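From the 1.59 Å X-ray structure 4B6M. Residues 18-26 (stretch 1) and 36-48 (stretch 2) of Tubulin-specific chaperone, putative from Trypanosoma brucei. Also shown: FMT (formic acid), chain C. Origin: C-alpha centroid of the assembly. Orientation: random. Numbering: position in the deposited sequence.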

# COMPACT_ATOMS: atom_id res chain seq x y z
N ASP A 18 5.38 -9.77 -5.56
CA ASP A 18 6.31 -8.67 -5.79
C ASP A 18 5.66 -7.51 -6.51
O ASP A 18 6.04 -7.11 -7.62
CB ASP A 18 7.60 -9.15 -6.53
CG ASP A 18 8.44 -10.07 -5.67
OD1 ASP A 18 8.54 -9.83 -4.45
OD2 ASP A 18 9.00 -11.05 -6.20
N ARG A 19 4.64 -6.97 -5.86
CA ARG A 19 3.89 -5.89 -6.44
C ARG A 19 4.54 -4.56 -6.08
O ARG A 19 4.77 -4.23 -4.90
CB ARG A 19 2.44 -5.96 -5.97
CG ARG A 19 1.72 -7.23 -6.39
CD ARG A 19 0.32 -7.31 -5.80
NE ARG A 19 0.34 -7.41 -4.34
CZ ARG A 19 -0.64 -6.96 -3.56
NH1 ARG A 19 -1.70 -6.37 -4.11
NH2 ARG A 19 -0.56 -7.10 -2.24
N LEU A 20 4.89 -3.80 -7.11
CA LEU A 20 5.64 -2.58 -6.94
C LEU A 20 4.76 -1.39 -6.55
O LEU A 20 3.72 -1.18 -7.16
CB LEU A 20 6.30 -2.29 -8.28
CG LEU A 20 7.20 -1.09 -8.35
CD1 LEU A 20 8.28 -1.19 -7.29
CD2 LEU A 20 7.81 -1.09 -9.76
N GLY A 21 5.17 -0.60 -5.56
CA GLY A 21 4.37 0.62 -5.24
C GLY A 21 4.99 1.63 -4.29
O GLY A 21 6.18 1.58 -3.98
N SER A 22 4.16 2.57 -3.83
CA SER A 22 4.59 3.63 -2.92
C SER A 22 3.73 3.58 -1.69
O SER A 22 2.50 3.47 -1.80
CB SER A 22 4.38 5.00 -3.59
OG SER A 22 5.24 5.11 -4.73
N VAL A 23 4.36 3.69 -0.52
CA VAL A 23 3.63 3.76 0.75
C VAL A 23 2.91 5.11 0.89
O VAL A 23 3.54 6.17 0.88
CB VAL A 23 4.57 3.56 1.95
CG1 VAL A 23 3.84 3.71 3.28
CG2 VAL A 23 5.23 2.17 1.85
N ARG A 24 1.59 5.04 1.04
CA ARG A 24 0.76 6.24 1.19
C ARG A 24 0.22 6.47 2.60
O ARG A 24 -0.23 7.55 2.92
CB ARG A 24 -0.42 6.15 0.24
CG ARG A 24 -0.06 6.11 -1.23
CD ARG A 24 0.90 7.23 -1.60
NE ARG A 24 1.02 7.30 -3.05
CZ ARG A 24 2.05 7.84 -3.69
NH1 ARG A 24 3.07 8.37 -3.02
NH2 ARG A 24 2.06 7.86 -5.01
N PHE A 25 0.31 5.45 3.46
CA PHE A 25 -0.30 5.49 4.78
C PHE A 25 0.38 4.44 5.64
O PHE A 25 0.66 3.36 5.16
CB PHE A 25 -1.80 5.17 4.68
CG PHE A 25 -2.47 4.98 6.02
CD1 PHE A 25 -2.85 6.07 6.78
CD2 PHE A 25 -2.70 3.69 6.52
CE1 PHE A 25 -3.46 5.90 8.02
CE2 PHE A 25 -3.30 3.51 7.75
CZ PHE A 25 -3.69 4.62 8.51
N VAL A 26 0.62 4.77 6.90
CA VAL A 26 1.03 3.81 7.93
C VAL A 26 0.30 4.13 9.23
O VAL A 26 0.38 5.26 9.74
CB VAL A 26 2.56 3.85 8.19
CG1 VAL A 26 2.95 2.79 9.21
CG2 VAL A 26 3.35 3.71 6.90
N TYR A 36 -1.29 -2.54 13.21
CA TYR A 36 -0.82 -1.57 12.19
C TYR A 36 -1.02 -2.04 10.76
O TYR A 36 -0.89 -3.22 10.46
CB TYR A 36 0.65 -1.21 12.38
CG TYR A 36 0.87 -0.16 13.43
CD1 TYR A 36 0.89 -0.50 14.78
CD2 TYR A 36 1.03 1.17 13.07
CE1 TYR A 36 1.08 0.48 15.75
CE2 TYR A 36 1.22 2.15 14.03
CZ TYR A 36 1.24 1.80 15.36
OH TYR A 36 1.44 2.79 16.31
N TRP A 37 -1.36 -1.07 9.91
CA TRP A 37 -1.57 -1.30 8.47
C TRP A 37 -0.74 -0.37 7.64
O TRP A 37 -0.42 0.76 8.04
CB TRP A 37 -3.03 -1.07 8.11
CG TRP A 37 -3.93 -2.13 8.68
CD1 TRP A 37 -4.61 -2.10 9.89
CD2 TRP A 37 -4.22 -3.44 8.10
NE1 TRP A 37 -5.29 -3.29 10.09
CE2 TRP A 37 -5.09 -4.13 9.06
CE3 TRP A 37 -3.86 -4.10 6.93
CZ2 TRP A 37 -5.58 -5.41 8.81
CZ3 TRP A 37 -4.33 -5.39 6.70
CH2 TRP A 37 -5.20 -6.02 7.62
N VAL A 38 -0.41 -0.82 6.43
CA VAL A 38 0.31 0.00 5.47
C VAL A 38 -0.57 0.21 4.24
O VAL A 38 -1.03 -0.75 3.60
CB VAL A 38 1.65 -0.67 5.08
CG1 VAL A 38 2.45 0.24 4.15
CG2 VAL A 38 2.48 -1.01 6.33
N GLY A 39 -0.87 1.47 3.92
CA GLY A 39 -1.63 1.77 2.70
C GLY A 39 -0.65 1.93 1.57
O GLY A 39 0.24 2.77 1.68
N VAL A 40 -0.82 1.17 0.49
CA VAL A 40 0.11 1.22 -0.65
C VAL A 40 -0.63 1.62 -1.91
O VAL A 40 -1.74 1.13 -2.17
CB VAL A 40 0.82 -0.13 -0.87
CG1 VAL A 40 1.65 -0.11 -2.14
CG2 VAL A 40 1.70 -0.49 0.32
N GLU A 41 -0.03 2.52 -2.70
CA GLU A 41 -0.51 2.75 -4.05
C GLU A 41 0.43 2.03 -5.01
O GLU A 41 1.63 2.35 -5.12
CB GLU A 41 -0.54 4.24 -4.37
CG GLU A 41 -0.99 4.50 -5.79
CD GLU A 41 -1.06 5.98 -6.12
OE1 GLU A 41 -0.80 6.81 -5.22
OE2 GLU A 41 -1.36 6.28 -7.28
N PHE A 42 -0.12 1.05 -5.72
CA PHE A 42 0.66 0.28 -6.67
C PHE A 42 0.85 1.02 -7.98
O PHE A 42 0.04 1.88 -8.35
CB PHE A 42 0.01 -1.08 -6.88
CG PHE A 42 -0.03 -1.91 -5.63
CD1 PHE A 42 1.13 -2.51 -5.17
CD2 PHE A 42 -1.21 -2.05 -4.90
CE1 PHE A 42 1.13 -3.25 -4.01
CE2 PHE A 42 -1.22 -2.81 -3.73
CZ PHE A 42 -0.04 -3.40 -3.28
N ASP A 43 1.94 0.67 -8.67
CA ASP A 43 2.19 1.24 -9.97
C ASP A 43 1.22 0.71 -11.02
O ASP A 43 0.83 1.46 -11.93
CB ASP A 43 3.61 0.92 -10.40
CG ASP A 43 4.66 1.67 -9.61
OD1 ASP A 43 4.35 2.39 -8.64
OD2 ASP A 43 5.86 1.51 -9.95
N GLU A 44 0.84 -0.55 -10.87
CA GLU A 44 -0.02 -1.29 -11.78
C GLU A 44 -1.33 -1.61 -11.05
O GLU A 44 -1.38 -1.57 -9.82
CB GLU A 44 0.70 -2.56 -12.24
CG GLU A 44 2.03 -2.18 -12.88
CD GLU A 44 2.71 -3.25 -13.74
OE1 GLU A 44 2.07 -4.25 -14.10
OE2 GLU A 44 3.88 -3.03 -14.10
N PRO A 45 -2.39 -1.90 -11.80
CA PRO A 45 -3.68 -2.06 -11.12
C PRO A 45 -3.86 -3.46 -10.48
O PRO A 45 -4.76 -4.24 -10.85
CB PRO A 45 -4.70 -1.74 -12.22
CG PRO A 45 -3.96 -2.05 -13.50
CD PRO A 45 -2.54 -1.65 -13.24
N VAL A 46 -3.01 -3.71 -9.49
CA VAL A 46 -2.92 -4.99 -8.77
C VAL A 46 -3.37 -4.87 -7.31
O VAL A 46 -3.20 -5.80 -6.51
CB VAL A 46 -1.49 -5.60 -8.87
CG1 VAL A 46 -1.18 -6.03 -10.32
CG2 VAL A 46 -0.43 -4.67 -8.27
N GLY A 47 -3.89 -3.71 -6.93
CA GLY A 47 -4.37 -3.55 -5.57
C GLY A 47 -5.76 -4.16 -5.42
O GLY A 47 -6.57 -4.05 -6.31
N LYS A 48 -6.04 -4.74 -4.25
CA LYS A 48 -7.38 -5.19 -3.92
C LYS A 48 -8.42 -4.06 -3.84
O LYS A 48 -9.61 -4.33 -3.92
CB LYS A 48 -7.35 -5.87 -2.54
CG LYS A 48 -6.61 -7.20 -2.56
CD LYS A 48 -7.41 -8.20 -3.36
CE LYS A 48 -6.68 -9.52 -3.46
NZ LYS A 48 -6.71 -10.26 -2.16
C FMT C . -3.70 -5.52 -1.32
O1 FMT C . -2.94 -6.36 -0.81
O2 FMT C . -3.68 -5.15 -2.47
O HOH W 1 2.41 -2.56 -9.14

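The two stretches pair as antiparallel β-strands, zipped together by backbone hydrogen bonds, interrupted by a β-bulge, and secured by two arginine side chains, Arg24 and Arg19. Ser22 and Glu41 form a reciprocal pair, with Ser22 N to Glu41 O and Glu41 N to Ser22 O both 2.8 Å. Beyond it the register slips by one residue. At this bulge Gly39 O accepts two hydrogen bonds, a short one from Arg24 N (2.7 Å) and a weak one from Phe25 N (3.2 Å), while Gly39 N donates a 2.7 Å hydrogen bond to Phe25 O. At the other end, Asp43 N donates to Leu20 O (3.0 Å), and a water donates to the same carbonyl while accepting from Glu44 N.

Two glycines make the close packing possible. A β-carbon on Gly21 would clash with Glu41 O and Val40 CG1; one on Gly39 would collide with CB of Phe25. Val23, Val26, Val38 and Val40 share one face of the sheet, where their β-branched side chains suit the extended backbone; Val23 CG1 meets Val38 CG1 at 3.8 Å. On the face bearing Ser22, Phe25 and Glu41, the fully extended Glu41 side chain (chi1 and chi2 both t) brings OE1 within 2.9 Å of Arg24 NE and 3.1 Å of Arg24 NH2, a salt bridge, its opposite charges carried on side chains long enough to meet.

The long Arg19 side chain contacts the loop after the second strand. Arg19 NH1 donates to Val46 O (2.9 Å), Arg19 CD lies 3.7 Å from Val46 CG2, and Phe42 CZ lies over one face of the guanidinium. The edge of this flat cation, which also faces Val46 O, binds a formic acid, probably from the crystallisation liquor: Arg19 NH1 donates to FMT O2 (2.8 Å) and Arg19 NH2 to FMT O1 (2.9 Å). Altogether the contact buries 827 Å², summed over both sides.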